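Local coordinates for putative uncharacterized protein lp_3323 (Lactobacillus plantarum, PDB 3DC7) that is of unknown function but probably acts as a hydrolase, perhaps on ester bonds, as a member of the GDSL-like lipase/acylhydrolase family within the SGNH clan, at residues D44-A47 against A48-V52; M72-R75 against Y76-I79; A167-T170 against A171-V175; H209-I212 against A213-Q217. One frame throughout, in Å; residues are numbered along the deposited sequence.

How the contacts relate
All four contacts are local, each made within a helix or at its end, in an SGNH-type alpha/beta fold. Contacts 1 and 4 are partners: their centres lie 12 Å apart, and the two helices meet through Trp50 NE1 and Gln217 OE1 at 2.8 Å, a probable hydrogen bond, and through leucine packing. Contact 2 lies across the chain's centre from contact 4, about 24 Å away between centres, and its centre is about 18 Å from that of contact 3. Contacts 1 and 3 both finish in a Schellman motif. A sulfate lies about 3 Å from the Thr170 side chain in contact 3, a sodium ion about 9 Å from that of Lys215 in contact 4.

Contact 1 of 4, residues D44-A47 against A48-V52; sequences DILA and ADWDV
Leu46 and Trp50 each place CG anti to the carbonyl carbon, beside the backbone N (chi1 -63° and -66°), so that, one turn apart, the two side chains run alongside each other. Leu46 CB stands over the face of the indole, 4.1 Å from the centroid of the Trp50 six-membered ring and 13° off its normal, a CH-pi contact. Nearer the backbone, Leu46 O sits over one ring face, toward the rim, 3.1 Å from Trp50 CG, while the same oxygen accepts Trp50 N at 2.9 Å. One residue earlier, Ile45 CG2 lies 3.8 Å from Asp49 OD2.

The helix then closes in a Schellman motif. Asp51 takes positive phi, its N returns to Ala48 O, and Val52 N reaches Ala47 O at 3.3 Å; Ala47 CB packs against Val52 CG2 at 3.8 Å, the apolar contact that goes with this motif. Shrinking Trp50 to an alanine would probably open a gap beside Leu46 and leave Gln217 OE1 without its NE1 mate.

Helix 42-50 is the connection of the beta-alpha-beta unit from strand 24-28 to 56-59: Leu46 rests on Trp26 and on Leu216 of helix 206-223, Trp50 on Pro24 and Leu220.

Contact 2 of 4, residues M72-R75 against Y76-I79; sequences MAVR and YQAI
Tyr76 turns its ring edge to the backbone of the helix before it: CE1 lies 3.2 Å from Ala73 O, close to the ring plane. What puts it there is the first torsion, with CG held between the backbone N and the carbonyl carbon (chi1 82°), which swings the ring back along the preceding turn. Gln77 CG then comes over a ring face, near the rim, and also lies 3.2 Å from Val74 O.

The backbone around the ring tightens from alpha to 3-10 geometry. Tyr76 N still reaches four residues back, to Met72 O (a selenomethionine) at 3.2 Å, but the next two donors span only three: Gln77 N to Val74 O at 3.2 Å, nearly straight at the hydrogen (168°), and Ala78 N to Arg75 O at 3.0 Å.

Further out, Tyr76 packs on Leu27 of strand 24-28 and Leu119 of helix 112-126. Replacing it with a serine is likely to leave a gap beside Leu27 and Leu119 and strip Ala73 O of its aromatic neighbour. The Arg75 guanidinium is bonded to Asp70 O, Leu58 O and Ser63 OG.

Those partners are neutral oxygens, two of them backbone carbonyls, so the grip on the arginine probably rests largely on directed hydrogen bonds, while the C-H edge of the tyrosine probably adds a weak electrostatic attraction to the carbonyl it faces.

Contact 3 of 4, residues A167-T170 against A171-V175; sequences AQMT and ADYGV
Thr170 O is the oxygen on which the end of this helix turns. It accepts Val175 N at 3.0 Å and Tyr173 N at 3.1 Å, and the two donors reach it from opposite faces of the carbonyl plane, Tyr173 N standing 61° out of it. With Gly174 in positive phi and its N bonded to Ala171 O at 3.2 Å, this is a Schellman motif; glycine suits that backbone shape.

A turn back, a water donates to both Gln168 O, at 3.1 Å, and Asp172 OD1, at 3.0 Å, bridging a backbone carbonyl to a side chain. Here Asp172 N gives only weak bonds, to Gln168 O and Met169 O. The carboxylate is further held by Tyr104 OH at OD2 and by Tyr181 OH of the second subunit at OD1. Thr170 OG1, lodged between backbone N and carbonyl carbon (chi1 54°), turns back to Ile166 O and makes a weak hydrogen bond to a bound sulfate, probably from the crystallisation liquor.

Among the apolar groups, Met169, a selenomethionine, curls at chi2 and chi3 so that CE lies 3.8 Å from Tyr173 CE1, the two side chains running alongside. Met169 O meets the same ring at its edge, in plane, 3.3 Å from CD1.

Helix 159-173 links the neighbouring parallel strands 132-136 and 177-179. Met169 and Tyr173 pack on Met117 and Leu120 of helix 112-126, Thr170 on Phe134 and His177 of the sheet, and Ala171 on Arg182 of the second subunit.

Contact 4 of 4, residues H209-I212 against A213-Q217; sequences HRVI and ARKLQ
Arg214 folds back over the turn before it, and its guanidinium lies above the backbone of Arg210 and Val211. A bend at chi3 (-71°) brings it there, with Arg210 O and Val211 N both over one face, toward the rim, and Arg214 CG 3.3 Å from Arg210 O. The tip also touches a hydrocarbon: NH2 is 3.4 Å from Val211 CG2, the methyl that lies beside its backbone N because CG1 is anti to that atom (chi1 168°).

Main-chain bonds run in unbroken alpha-helical order. Ala213 N reaches His209 O at 3.0 Å, Arg214 N reaches Arg210 O at 3.1 Å, Lys215 N reaches Val211 O at 2.9 Å, and Leu216 N reaches Ile212 O at 2.9 Å.

In the fold this is helix 206-223, which follows directly on the Asp-x-x-His-Pro signature of the SGNH hydrolases, whose histidine is catalytic in relatives. Pro204 of that signature touches the His209 side chain, and His209 meets His41 edge-to-face.

Apolar packing occupies the inner side: Ile212 on Tyr42 of helix 42-50, Leu216 on Leu133 and Ile135 of strand 132-136. The Lys215 chain bends at chi2 and chi4, and NZ bonds to His223 O of the third subunit.

Contact 1 of 4, residues D44-A47 against A48-V52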
loop_
_atom_site.group_PDB
_atom_site.type_symbol
_atom_site.label_atom_id
_atom_site.label_comp_id
_atom_site.label_asym_id
_atom_site.label_seq_id
_atom_site.Cartn_x
_atom_site.Cartn_y
_atom_site.Cartn_z
ATOM N N ASP A 44 -0.717 16.115 19.933
ATOM C CA ASP A 44 -0.058 17.150 20.731
ATOM C C ASP A 44 1.369 17.350 20.228
ATOM O O ASP A 44 1.849 18.488 20.111
ATOM C CB ASP A 44 -0.054 16.768 22.209
ATOM C CG ASP A 44 -1.432 16.858 22.841
ATOM O OD1 ASP A 44 -2.201 17.773 22.478
ATOM O OD2 ASP A 44 -1.756 16.019 23.713
ATOM N N ILE A 45 2.029 16.236 19.914
ATOM C CA ILE A 45 3.336 16.255 19.240
ATOM C C ILE A 45 3.256 16.981 17.894
ATOM O O ILE A 45 4.014 17.916 17.648
ATOM C CB ILE A 45 3.923 14.826 19.079
ATOM C CG1 ILE A 45 4.173 14.214 20.458
ATOM C CG2 ILE A 45 5.238 14.853 18.258
ATOM C CD1 ILE A 45 4.155 12.703 20.489
ATOM N N LEU A 46 2.319 16.578 17.040
ATOM C CA LEU A 46 2.199 17.182 15.716
ATOM C C LEU A 46 1.757 18.632 15.752
ATOM O O LEU A 46 2.261 19.448 14.984
ATOM C CB LEU A 46 1.276 16.368 14.801
ATOM C CG LEU A 46 1.760 14.956 14.501
ATOM C CD1 LEU A 46 0.613 14.143 14.017
ATOM C CD2 LEU A 46 2.890 14.955 13.500
ATOM N N ALA A 47 0.808 18.957 16.627
ATOM C CA ALA A 47 0.329 20.334 16.709
ATOM C C ALA A 47 1.469 21.296 17.063
ATOM O O ALA A 47 1.536 22.398 16.516
ATOM C CB ALA A 47 -0.811 20.465 17.705
ATOM N N ALA A 48 2.355 20.862 17.960
ATOM C CA ALA A 48 3.542 21.629 18.352
ATOM C C ALA A 48 4.544 21.785 17.202
ATOM O O ALA A 48 5.002 22.896 16.927
ATOM C CB ALA A 48 4.210 20.997 19.567
ATOM N N ASP A 49 4.860 20.680 16.526
ATOM C CA ASP A 49 5.762 20.684 15.373
ATOM C C ASP A 49 5.243 21.531 14.217
ATOM O O ASP A 49 6.028 22.105 13.464
ATOM C CB ASP A 49 5.991 19.259 14.856
ATOM C CG ASP A 49 6.705 18.376 15.858
ATOM O OD1 ASP A 49 7.174 18.890 16.910
ATOM O OD2 ASP A 49 6.797 17.151 15.595
ATOM N N TRP A 50 3.921 21.585 14.065
ATOM C CA TRP A 50 3.309 22.318 12.962
ATOM C C TRP A 50 3.097 23.796 13.271
ATOM O O TRP A 50 2.786 24.568 12.370
ATOM C CB TRP A 50 1.966 21.691 12.584
ATOM C CG TRP A 50 2.040 20.306 12.011
ATOM C CD1 TRP A 50 3.159 19.644 11.581
ATOM C CD2 TRP A 50 0.936 19.428 11.764
ATOM N NE1 TRP A 50 2.817 18.399 11.105
ATOM C CE2 TRP A 50 1.458 18.246 11.202
ATOM C CE3 TRP A 50 -0.446 19.524 11.977
ATOM C CZ2 TRP A 50 0.648 17.160 10.859
ATOM C CZ3 TRP A 50 -1.243 18.458 11.632
ATOM C CH2 TRP A 50 -0.693 17.286 11.077
ATOM N N ASP A 51 3.263 24.174 14.540
ATOM C CA ASP A 51 2.918 25.506 15.052
ATOM C C ASP A 51 1.534 25.911 14.571
ATOM O O ASP A 51 1.357 26.882 13.824
ATOM C CB ASP A 51 3.980 26.562 14.698
ATOM C CG ASP A 51 3.794 27.871 15.480
ATOM O OD1 ASP A 51 3.888 27.864 16.737
ATOM O OD2 ASP A 51 3.546 28.912 14.824
ATOM N N VAL A 52 0.549 25.136 15.005
ATOM C CA VAL A 52 -0.825 25.317 14.564
ATOM C C VAL A 52 -1.414 26.603 15.122
ATOM O O VAL A 52 -1.045 27.069 16.204
ATOM C CB VAL A 52 -1.724 24.093 14.937
ATOM C CG1 VAL A 52 -1.212 22.838 14.267
ATOM C CG2 VAL A 52 -1.792 23.891 16.457
#

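Contact 2 of 4, residues M72-R75 against Y76-I79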
loop_
_atom_site.group_PDB
_atom_site.type_symbol
_atom_site.label_atom_id
_atom_site.label_comp_id
_atom_site.label_asym_id
_atom_site.label_seq_id
_atom_site.Cartn_x
_atom_site.Cartn_y
_atom_site.Cartn_z
HETATM N N MSE A 72 -19.135 8.374 15.976
HETATM C CA MSE A 72 -18.370 9.285 15.107
HETATM C C MSE A 72 -19.083 9.596 13.783
HETATM O O MSE A 72 -18.869 10.657 13.179
HETATM C CB MSE A 72 -16.982 8.733 14.825
HETATM C CG MSE A 72 -16.047 8.763 16.020
HETATM SE SE MSE A 72 -14.262 8.055 15.557
HETATM C CE MSE A 72 -14.015 6.921 17.136
ATOM N N ALA A 73 -19.931 8.684 13.347
ATOM C CA ALA A 73 -20.713 8.882 12.125
ATOM C C ALA A 73 -21.775 9.974 12.269
ATOM O O ALA A 73 -22.381 10.382 11.278
ATOM C CB ALA A 73 -21.325 7.573 11.658
ATOM N N VAL A 74 -21.993 10.454 13.494
ATOM C CA VAL A 74 -22.761 11.682 13.716
ATOM C C VAL A 74 -21.888 12.817 14.267
ATOM O O VAL A 74 -22.027 13.965 13.859
ATOM C CB VAL A 74 -24.057 11.468 14.584
ATOM C CG1 VAL A 74 -23.769 10.767 15.876
ATOM C CG2 VAL A 74 -24.741 12.805 14.866
ATOM N N ARG A 75 -20.959 12.493 15.161
ATOM C CA ARG A 75 -20.144 13.523 15.807
ATOM C C ARG A 75 -19.257 14.333 14.855
ATOM O O ARG A 75 -18.823 15.436 15.199
ATOM C CB ARG A 75 -19.284 12.919 16.913
ATOM C CG ARG A 75 -20.068 12.481 18.113
ATOM C CD ARG A 75 -19.159 12.282 19.324
ATOM N NE ARG A 75 -18.089 11.301 19.113
ATOM C CZ ARG A 75 -16.817 11.615 18.918
ATOM N NH1 ARG A 75 -16.446 12.887 18.898
ATOM N NH2 ARG A 75 -15.908 10.662 18.755
ATOM N N TYR A 76 -18.987 13.788 13.671
ATOM C CA TYR A 76 -18.187 14.483 12.663
ATOM C C TYR A 76 -18.751 15.861 12.306
ATOM O O TYR A 76 -18.018 16.719 11.802
ATOM C CB TYR A 76 -18.086 13.638 11.379
ATOM C CG TYR A 76 -19.284 13.762 10.449
ATOM C CD1 TYR A 76 -20.341 12.867 10.527
ATOM C CD2 TYR A 76 -19.354 14.786 9.507
ATOM C CE1 TYR A 76 -21.439 12.965 9.668
ATOM C CE2 TYR A 76 -20.449 14.914 8.656
ATOM C CZ TYR A 76 -21.491 13.997 8.739
ATOM O OH TYR A 76 -22.583 14.123 7.902
ATOM N N GLN A 77 -20.051 16.053 12.545
ATOM C CA GLN A 77 -20.766 17.283 12.188
ATOM C C GLN A 77 -20.360 18.452 13.088
ATOM O O GLN A 77 -20.702 19.604 12.805
ATOM C CB GLN A 77 -22.282 17.058 12.231
ATOM C CG GLN A 77 -22.730 15.871 11.383
ATOM C CD GLN A 77 -24.241 15.757 11.180
ATOM O OE1 GLN A 77 -24.697 15.305 10.126
ATOM N NE2 GLN A 77 -25.019 16.134 12.189
ATOM N N ALA A 78 -19.605 18.148 14.149
ATOM C CA ALA A 78 -19.034 19.174 15.040
ATOM C C ALA A 78 -17.646 19.673 14.617
ATOM O O ALA A 78 -17.092 20.579 15.248
ATOM C CB ALA A 78 -18.994 18.666 16.492
ATOM N N ILE A 79 -17.077 19.068 13.576
ATOM C CA ILE A 79 -15.806 19.529 13.004
ATOM C C ILE A 79 -15.992 20.981 12.522
ATOM O O ILE A 79 -16.980 21.290 11.838
ATOM C CB ILE A 79 -15.298 18.572 11.857
ATOM C CG1 ILE A 79 -14.926 17.186 12.416
ATOM C CG2 ILE A 79 -14.113 19.158 11.100
ATOM C CD1 ILE A 79 -14.785 16.090 11.336
#

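Contact 3 of 4, residues A167-T170 against A171-V175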
loop_
_atom_site.group_PDB
_atom_site.type_symbol
_atom_site.label_atom_id
_atom_site.label_comp_id
_atom_site.label_asym_id
_atom_site.label_seq_id
_atom_site.Cartn_x
_atom_site.Cartn_y
_atom_site.Cartn_z
ATOM N N ALA A 167 -10.346 -0.234 5.216
ATOM C CA ALA A 167 -9.607 -0.205 3.946
ATOM C C ALA A 167 -10.567 -0.199 2.748
ATOM O O ALA A 167 -10.431 0.649 1.865
ATOM C CB ALA A 167 -8.626 -1.339 3.856
ATOM N N GLN A 168 -11.553 -1.102 2.731
ATOM C CA GLN A 168 -12.513 -1.147 1.611
ATOM C C GLN A 168 -13.357 0.116 1.475
ATOM O O GLN A 168 -13.473 0.653 0.374
ATOM C CB GLN A 168 -13.443 -2.356 1.696
ATOM C CG GLN A 168 -12.744 -3.719 1.585
ATOM C CD GLN A 168 -13.583 -4.855 2.191
ATOM O OE1 GLN A 168 -14.810 -4.734 2.335
ATOM N NE2 GLN A 168 -12.918 -5.970 2.540
HETATM N N MSE A 169 -13.950 0.575 2.566
HETATM C CA MSE A 169 -14.814 1.764 2.544
HETATM C C MSE A 169 -14.055 3.049 2.232
HETATM O O MSE A 169 -14.546 3.860 1.466
HETATM C CB MSE A 169 -15.586 1.945 3.855
HETATM C CG MSE A 169 -16.628 0.882 4.116
HETATM SE SE MSE A 169 -17.874 0.732 2.624
HETATM C CE MSE A 169 -18.614 2.525 2.586
ATOM N N THR A 170 -12.878 3.252 2.821
ATOM C CA THR A 170 -12.108 4.474 2.517
ATOM C C THR A 170 -11.754 4.566 1.036
ATOM O O THR A 170 -11.779 5.655 0.467
ATOM C CB THR A 170 -10.847 4.651 3.368
ATOM O OG1 THR A 170 -10.025 3.487 3.275
ATOM C CG2 THR A 170 -11.211 4.884 4.802
ATOM N N ALA A 171 -11.456 3.409 0.430
ATOM C CA ALA A 171 -11.133 3.299 -0.984
ATOM C C ALA A 171 -12.224 3.868 -1.872
ATOM O O ALA A 171 -11.935 4.620 -2.803
ATOM C CB ALA A 171 -10.845 1.856 -1.357
ATOM N N ASP A 172 -13.473 3.525 -1.572
ATOM C CA ASP A 172 -14.622 3.992 -2.349
ATOM C C ASP A 172 -14.863 5.511 -2.319
ATOM O O ASP A 172 -15.598 6.045 -3.150
ATOM C CB ASP A 172 -15.879 3.270 -1.891
ATOM C CG ASP A 172 -15.916 1.831 -2.338
ATOM O OD1 ASP A 172 -15.236 1.463 -3.326
ATOM O OD2 ASP A 172 -16.644 1.058 -1.687
ATOM N N TYR A 173 -14.238 6.201 -1.378
ATOM C CA TYR A 173 -14.416 7.637 -1.256
ATOM C C TYR A 173 -13.136 8.383 -1.546
ATOM O O TYR A 173 -13.102 9.608 -1.492
ATOM C CB TYR A 173 -14.969 7.978 0.129
ATOM C CG TYR A 173 -16.399 7.539 0.275
ATOM C CD1 TYR A 173 -16.719 6.205 0.591
ATOM C CD2 TYR A 173 -17.437 8.434 0.052
ATOM C CE1 TYR A 173 -18.042 5.784 0.701
ATOM C CE2 TYR A 173 -18.757 8.027 0.163
ATOM C CZ TYR A 173 -19.050 6.705 0.486
ATOM O OH TYR A 173 -20.360 6.322 0.592
ATOM N N GLY A 174 -12.090 7.628 -1.869
ATOM C CA GLY A 174 -10.792 8.187 -2.219
ATOM C C GLY A 174 -9.980 8.675 -1.041
ATOM O O GLY A 174 -8.994 9.392 -1.222
ATOM N N VAL A 175 -10.380 8.276 0.165
ATOM C CA VAL A 175 -9.741 8.758 1.380
ATOM C C VAL A 175 -8.536 7.904 1.763
ATOM O O VAL A 175 -8.698 6.732 2.067
ATOM C CB VAL A 175 -10.739 8.793 2.583
ATOM C CG1 VAL A 175 -10.011 9.219 3.863
ATOM C CG2 VAL A 175 -11.884 9.720 2.280
HETATM O O HOH W 1 -13.319 -0.672 -2.435
#

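Contact 4 of 4, residues H209-I212 against A213-Q217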
loop_
_atom_site.group_PDB
_atom_site.type_symbol
_atom_site.label_atom_id
_atom_site.label_comp_id
_atom_site.label_asym_id
_atom_site.label_seq_id
_atom_site.Cartn_x
_atom_site.Cartn_y
_atom_site.Cartn_z
ATOM N N HIS A 209 2.691 6.872 21.617
ATOM C CA HIS A 209 2.274 8.094 20.959
ATOM C C HIS A 209 3.370 8.768 20.145
ATOM O O HIS A 209 3.078 9.315 19.088
ATOM C CB HIS A 209 1.637 9.067 21.943
ATOM C CG HIS A 209 0.219 8.724 22.272
ATOM N ND1 HIS A 209 -0.840 9.127 21.490
ATOM C CD2 HIS A 209 -0.312 7.990 23.279
ATOM C CE1 HIS A 209 -1.967 8.677 22.011
ATOM N NE2 HIS A 209 -1.676 7.983 23.098
ATOM N N ARG A 210 4.616 8.730 20.612
ATOM C CA ARG A 210 5.736 9.279 19.852
ATOM C C ARG A 210 5.894 8.517 18.537
ATOM O O ARG A 210 6.133 9.109 17.475
ATOM C CB ARG A 210 7.024 9.223 20.675
ATOM C CG ARG A 210 7.077 10.267 21.775
ATOM C CD ARG A 210 8.482 10.444 22.324
ATOM N NE ARG A 210 8.951 9.290 23.088
ATOM C CZ ARG A 210 8.610 9.027 24.346
ATOM N NH1 ARG A 210 7.774 9.824 25.004
ATOM N NH2 ARG A 210 9.102 7.955 24.950
ATOM N N VAL A 211 5.756 7.193 18.627
ATOM C CA VAL A 211 5.813 6.317 17.444
ATOM C C VAL A 211 4.706 6.708 16.462
ATOM O O VAL A 211 4.969 6.913 15.276
ATOM C CB VAL A 211 5.703 4.809 17.813
ATOM C CG1 VAL A 211 5.461 3.951 16.574
ATOM C CG2 VAL A 211 6.959 4.331 18.532
ATOM N N ILE A 212 3.480 6.829 16.968
ATOM C CA ILE A 212 2.324 7.153 16.133
ATOM C C ILE A 212 2.491 8.484 15.398
ATOM O O ILE A 212 2.173 8.584 14.216
ATOM C CB ILE A 212 1.010 7.127 16.961
ATOM C CG1 ILE A 212 0.665 5.683 17.329
ATOM C CG2 ILE A 212 -0.142 7.772 16.180
ATOM C CD1 ILE A 212 -0.377 5.557 18.412
ATOM N N ALA A 213 3.008 9.488 16.102
ATOM C CA ALA A 213 3.321 10.798 15.532
ATOM C C ALA A 213 4.315 10.703 14.383
ATOM O O ALA A 213 4.126 11.326 13.335
ATOM C CB ALA A 213 3.847 11.729 16.614
ATOM N N ARG A 214 5.370 9.918 14.578
ATOM C CA ARG A 214 6.351 9.671 13.522
ATOM C C ARG A 214 5.711 8.967 12.320
ATOM O O ARG A 214 5.938 9.349 11.179
ATOM C CB ARG A 214 7.519 8.859 14.062
ATOM C CG ARG A 214 8.363 9.625 15.074
ATOM C CD ARG A 214 9.677 8.914 15.370
ATOM N NE ARG A 214 9.508 7.694 16.157
ATOM C CZ ARG A 214 9.807 7.574 17.451
ATOM N NH1 ARG A 214 10.300 8.600 18.142
ATOM N NH2 ARG A 214 9.624 6.412 18.054
ATOM N N LYS A 215 4.885 7.963 12.584
ATOM C CA LYS A 215 4.238 7.206 11.510
ATOM C C LYS A 215 3.292 8.090 10.723
ATOM O O LYS A 215 3.229 7.990 9.503
ATOM C CB LYS A 215 3.510 5.971 12.059
ATOM C CG LYS A 215 4.458 4.852 12.519
ATOM C CD LYS A 215 5.292 4.290 11.356
ATOM C CE LYS A 215 6.448 3.404 11.854
ATOM N NZ LYS A 215 7.752 4.139 11.936
ATOM N N LEU A 216 2.580 8.975 11.421
ATOM C CA LEU A 216 1.638 9.874 10.775
ATOM C C LEU A 216 2.352 10.928 9.924
ATOM O O LEU A 216 1.939 11.185 8.804
ATOM C CB LEU A 216 0.697 10.523 11.800
ATOM C CG LEU A 216 -0.346 11.555 11.361
ATOM C CD1 LEU A 216 -1.184 11.104 10.173
ATOM C CD2 LEU A 216 -1.269 11.829 12.556
ATOM N N GLN A 217 3.405 11.540 10.453
ATOM C CA GLN A 217 4.149 12.538 9.670
ATOM C C GLN A 217 4.710 11.927 8.377
ATOM O O GLN A 217 4.559 12.517 7.302
ATOM C CB GLN A 217 5.244 13.215 10.498
ATOM C CG GLN A 217 5.906 14.411 9.802
ATOM C CD GLN A 217 4.979 15.623 9.656
ATOM O OE1 GLN A 217 4.429 16.119 10.631
ATOM N NE2 GLN A 217 4.818 16.101 8.439
#